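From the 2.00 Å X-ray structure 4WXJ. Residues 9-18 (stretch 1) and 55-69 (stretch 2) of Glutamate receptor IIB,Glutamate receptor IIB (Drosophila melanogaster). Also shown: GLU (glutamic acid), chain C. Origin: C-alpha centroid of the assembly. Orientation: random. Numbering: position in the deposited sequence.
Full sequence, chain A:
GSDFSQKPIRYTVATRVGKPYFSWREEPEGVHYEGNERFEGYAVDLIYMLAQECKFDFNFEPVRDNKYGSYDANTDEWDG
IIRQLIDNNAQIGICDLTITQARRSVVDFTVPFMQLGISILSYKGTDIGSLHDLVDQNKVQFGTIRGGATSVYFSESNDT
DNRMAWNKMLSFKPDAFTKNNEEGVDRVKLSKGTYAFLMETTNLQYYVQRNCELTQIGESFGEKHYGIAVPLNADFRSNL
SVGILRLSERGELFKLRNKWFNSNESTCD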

# COMPACT_ATOMS: atom_id res chain seq x y z
N ILE A 9 24.01 13.68 -8.68
CA ILE A 9 22.57 13.87 -8.52
C ILE A 9 22.06 13.12 -7.29
O ILE A 9 22.27 11.92 -7.16
N ARG A 10 21.38 13.85 -6.41
CA ARG A 10 20.79 13.27 -5.21
C ARG A 10 19.28 13.47 -5.20
O ARG A 10 18.79 14.56 -5.52
N TYR A 11 18.55 12.42 -4.83
CA TYR A 11 17.10 12.46 -4.76
C TYR A 11 16.60 12.28 -3.33
O TYR A 11 16.99 11.33 -2.65
N THR A 12 15.75 13.19 -2.88
CA THR A 12 15.06 13.01 -1.61
C THR A 12 13.94 12.00 -1.80
O THR A 12 13.03 12.22 -2.61
N VAL A 13 14.02 10.89 -1.07
CA VAL A 13 13.04 9.81 -1.21
C VAL A 13 12.01 9.86 -0.09
O VAL A 13 12.31 9.53 1.06
N ALA A 14 10.79 10.26 -0.43
CA ALA A 14 9.70 10.28 0.53
C ALA A 14 9.10 8.89 0.66
O ALA A 14 8.83 8.22 -0.33
N THR A 15 8.90 8.45 1.90
CA THR A 15 8.29 7.15 2.16
C THR A 15 7.48 7.21 3.44
O THR A 15 7.28 8.28 4.02
N ARG A 16 7.00 6.05 3.88
CA ARG A 16 6.26 5.95 5.13
C ARG A 16 6.68 4.67 5.85
O ARG A 16 7.10 3.71 5.22
N VAL A 17 6.56 4.68 7.17
CA VAL A 17 6.92 3.52 7.97
C VAL A 17 5.83 2.46 7.91
O VAL A 17 4.69 2.71 8.30
N GLY A 18 6.19 1.28 7.43
CA GLY A 18 5.24 0.19 7.30
C GLY A 18 5.92 -1.02 6.69
O GLY A 18 6.39 -0.97 5.56
N LYS A 55 22.23 5.02 -11.39
CA LYS A 55 23.31 5.92 -10.97
C LYS A 55 22.79 7.24 -10.42
O LYS A 55 22.73 8.25 -11.12
N PHE A 56 22.42 7.22 -9.14
CA PHE A 56 22.04 8.43 -8.42
C PHE A 56 22.24 8.21 -6.93
O PHE A 56 22.20 7.07 -6.45
N ASP A 57 22.48 9.29 -6.20
CA ASP A 57 22.48 9.25 -4.74
C ASP A 57 21.08 9.54 -4.25
O ASP A 57 20.25 10.05 -5.00
N PHE A 58 20.80 9.22 -2.99
CA PHE A 58 19.47 9.42 -2.45
C PHE A 58 19.47 9.54 -0.93
O PHE A 58 20.38 9.07 -0.26
N ASN A 59 18.43 10.18 -0.42
CA ASN A 59 18.23 10.33 1.02
C ASN A 59 16.79 10.00 1.39
O ASN A 59 15.85 10.63 0.89
N PHE A 60 16.61 9.01 2.25
CA PHE A 60 15.28 8.64 2.72
C PHE A 60 14.75 9.66 3.72
O PHE A 60 15.41 9.97 4.71
N GLU A 61 13.56 10.18 3.45
CA GLU A 61 12.86 11.07 4.38
C GLU A 61 11.43 10.59 4.59
O GLU A 61 10.53 10.98 3.84
N PRO A 62 11.21 9.73 5.59
CA PRO A 62 9.83 9.30 5.88
C PRO A 62 8.93 10.48 6.24
O PRO A 62 9.30 11.30 7.08
N VAL A 63 7.77 10.57 5.59
CA VAL A 63 6.88 11.71 5.76
C VAL A 63 6.37 11.83 7.20
O VAL A 63 6.16 10.83 7.88
N ARG A 64 6.16 13.07 7.63
CA ARG A 64 5.81 13.37 9.02
C ARG A 64 4.51 12.71 9.46
O ARG A 64 4.45 12.09 10.52
N ASP A 65 3.46 12.85 8.65
CA ASP A 65 2.15 12.29 8.99
C ASP A 65 2.07 10.78 8.75
O ASP A 65 1.09 10.14 9.13
N ASN A 66 3.10 10.23 8.11
CA ASN A 66 3.17 8.81 7.78
C ASN A 66 1.98 8.31 6.97
O ASN A 66 1.58 7.15 7.10
N LYS A 67 1.42 9.17 6.13
CA LYS A 67 0.28 8.81 5.29
C LYS A 67 0.72 8.48 3.86
O LYS A 67 1.75 8.95 3.39
N TYR A 68 -0.08 7.66 3.18
CA TYR A 68 0.16 7.35 1.78
C TYR A 68 -0.03 8.60 0.93
O TYR A 68 0.89 9.04 0.24
N GLY A 69 -1.24 9.16 0.99
CA GLY A 69 -1.59 10.33 0.22
C GLY A 69 -3.01 10.26 -0.31
O GLY A 69 -3.34 9.40 -1.13

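The strands through Arg 10 to Ala 14 and Asp 57 to Phe 60 run parallel, their N-to-C directions 21° apart. The extended backbone alternates side chains between the two faces, and the parallel register puts paired residues, such as Val 13 and Phe 60, on the same one. Backbone bonds fix the register: Asp 57 N to Ile 9 O, 2.8 Å; Asn 59 N to Tyr 11 O, 2.9 Å; Val 13 N to Asn 59 O, 2.7 Å.

The face bearing Tyr 11, Val 13, Phe 58 and Phe 60 is the apolar one. Val 13, with chi1 at 180° (t), wedges its two methyls between neighbouring phenylalanines: CG2 lies 3.8 Å from Phe 58 CB, and CG1 lies 3.6 Å from Phe 60 CE1. The Phe 58 rotamer (p) leads the end of its ring away, so the contact is made near its root. Tyr 11 (m) leans instead toward Phe 56 (p), whose CD1 is 3.6 Å from Tyr 11 CD2; Tyr 11 CD2 sits over one face of the Phe 56 ring, yet the planes meet at 55°, an oblique pairing rather than a stack.

The other face carries polar as well as apolar contacts. Thr 12 (m) brings CG2 to 3.5 Å from Glu 61 OE1, and the small Ala 14 CB meets Val 63 CG1 at 4.1 Å.

Beyond the strands, Arg 16 (p, t, m) has the largest area covered by the other stretch, 119 Å². Its guanidinium lies flat on Tyr 68, planes at 14°, and its CD sits 3.6 Å from the Tyr 68 ring centroid, almost on the normal. At the guanidinium edge, NE and NH2 of Arg 16 both donate to Asn 66 O, at 3.0 and 3.1 Å. Asn 66 (t) reaches across so that its OD1 accepts from Val 17 N at 2.6 Å. Water 1 bridges Arg 16 NH1 (3.0 Å) and Tyr 68 OH (2.8 Å). The opposite face of Tyr 68 receives the bound glutamate, whose CB is 3.6 Å from Tyr 68 CZ.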

# COMPACT_ATOMS: atom_id res chain seq x y z
CB ILE A 9 21.80 13.40 -9.77
CG1 ILE A 9 22.19 14.26 -10.98
CG2 ILE A 9 20.29 13.48 -9.54
CD1 ILE A 9 21.66 13.76 -12.31
CB ARG A 10 21.41 13.89 -3.96
CG ARG A 10 20.95 13.25 -2.65
CD ARG A 10 21.64 13.87 -1.45
NE ARG A 10 21.34 15.30 -1.32
CZ ARG A 10 20.25 15.79 -0.75
NH1 ARG A 10 19.33 14.99 -0.23
NH2 ARG A 10 20.08 17.11 -0.68
CB TYR A 11 16.48 11.38 -5.65
CG TYR A 11 16.71 11.57 -7.13
CD1 TYR A 11 16.55 12.81 -7.73
CD2 TYR A 11 17.10 10.50 -7.92
CE1 TYR A 11 16.77 12.98 -9.08
CE2 TYR A 11 17.32 10.66 -9.28
CZ TYR A 11 17.15 11.91 -9.85
OH TYR A 11 17.37 12.07 -11.20
CB THR A 12 14.50 14.34 -1.07
OG1 THR A 12 15.58 15.24 -0.80
CG2 THR A 12 13.71 14.11 0.22
CB VAL A 13 13.74 8.42 -1.20
CG1 VAL A 13 12.71 7.30 -1.33
CG2 VAL A 13 14.76 8.34 -2.31
CB ALA A 14 8.64 11.29 0.10
CB THR A 15 9.36 6.04 2.27
OG1 THR A 15 8.73 4.77 2.45
CG2 THR A 15 10.31 6.31 3.42
CB ARG A 16 4.75 5.96 4.88
CG ARG A 16 4.23 4.73 4.14
CD ARG A 16 2.73 4.82 3.90
NE ARG A 16 1.98 4.94 5.15
CZ ARG A 16 1.63 3.91 5.92
NH1 ARG A 16 1.97 2.67 5.60
NH2 ARG A 16 0.95 4.13 7.04
CB VAL A 17 7.19 3.91 9.44
CG1 VAL A 17 7.46 2.68 10.29
CG2 VAL A 17 8.37 4.88 9.51
CB LYS A 55 24.27 6.18 -12.14
CG LYS A 55 24.95 4.93 -12.69
CD LYS A 55 25.66 4.15 -11.59
CE LYS A 55 26.37 2.92 -12.14
NZ LYS A 55 26.83 2.02 -11.04
CB PHE A 56 20.59 8.82 -8.72
CG PHE A 56 19.57 7.80 -8.29
CD1 PHE A 56 19.19 7.67 -6.96
CD2 PHE A 56 18.96 6.97 -9.23
CE1 PHE A 56 18.25 6.73 -6.58
CE2 PHE A 56 18.02 6.04 -8.85
CZ PHE A 56 17.66 5.92 -7.52
CB ASP A 57 23.48 10.24 -4.15
CG ASP A 57 24.89 9.68 -4.10
OD1 ASP A 57 25.26 9.10 -3.06
OD2 ASP A 57 25.63 9.83 -5.10
CB PHE A 58 18.55 8.26 -2.86
CG PHE A 58 19.00 6.92 -2.37
CD1 PHE A 58 18.60 6.45 -1.14
CD2 PHE A 58 19.85 6.14 -3.14
CE1 PHE A 58 19.02 5.21 -0.68
CE2 PHE A 58 20.27 4.90 -2.70
CZ PHE A 58 19.86 4.44 -1.46
CB ASN A 59 18.58 11.75 1.45
CG ASN A 59 18.36 11.98 2.93
OD1 ASN A 59 18.56 11.07 3.75
ND2 ASN A 59 17.95 13.19 3.29
CB PHE A 60 15.28 7.25 3.35
CG PHE A 60 15.28 6.13 2.36
CD1 PHE A 60 14.13 5.80 1.67
CD2 PHE A 60 16.43 5.40 2.12
CE1 PHE A 60 14.12 4.77 0.75
CE2 PHE A 60 16.42 4.36 1.21
CZ PHE A 60 15.27 4.05 0.52
CB GLU A 61 12.86 12.51 3.86
CG GLU A 61 14.24 13.14 3.81
CD GLU A 61 14.19 14.65 3.63
OE1 GLU A 61 13.08 15.19 3.45
OE2 GLU A 61 15.26 15.29 3.68
CB PRO A 62 9.99 8.34 7.06
CG PRO A 62 11.34 8.62 7.62
CD PRO A 62 12.18 9.07 6.48
CB VAL A 63 5.67 11.63 4.80
CG1 VAL A 63 6.15 11.64 3.36
CG2 VAL A 63 4.83 10.39 5.08
CB ARG A 64 5.73 14.89 9.21
CG ARG A 64 5.61 15.33 10.66
CD ARG A 64 5.80 16.83 10.80
NE ARG A 64 5.79 17.28 12.19
CZ ARG A 64 6.07 18.51 12.58
NH1 ARG A 64 6.40 19.44 11.69
NH2 ARG A 64 6.04 18.82 13.87
CB ASP A 65 1.04 13.01 8.21
CG ASP A 65 1.26 12.98 6.70
OD1 ASP A 65 2.10 12.19 6.22
OD2 ASP A 65 0.58 13.76 6.00
CB ASN A 66 3.30 7.98 9.07
CG ASN A 66 3.93 6.61 8.82
OD1 ASN A 66 5.06 6.51 8.36
ND2 ASN A 66 3.18 5.55 9.13
CB LYS A 67 -0.75 9.93 5.27
CG LYS A 67 -1.43 10.17 6.61
CD LYS A 67 -2.55 11.19 6.48
CE LYS A 67 -3.28 11.40 7.80
NZ LYS A 67 -4.47 12.27 7.64
CB TYR A 68 -0.79 6.25 1.29
CG TYR A 68 -0.53 4.87 1.86
CD1 TYR A 68 -1.09 4.48 3.07
CD2 TYR A 68 0.24 3.95 1.17
CE1 TYR A 68 -0.87 3.22 3.58
CE2 TYR A 68 0.47 2.68 1.68
CZ TYR A 68 -0.09 2.32 2.88
OH TYR A 68 0.13 1.06 3.39
N GLU C . -1.41 0.75 -1.25
CA GLU C . -2.61 1.51 -0.81
C GLU C . -2.48 2.98 -1.21
O GLU C . -1.56 3.34 -1.94
CB GLU C . -2.79 1.38 0.70
CG GLU C . -3.28 0.02 1.16
CD GLU C . -4.78 -0.17 1.02
OE1 GLU C . -5.25 -1.31 1.20
OE2 GLU C . -5.50 0.81 0.73
OXT GLU C . -3.28 3.83 -0.81
O HOH W 1 -0.05 0.57 6.12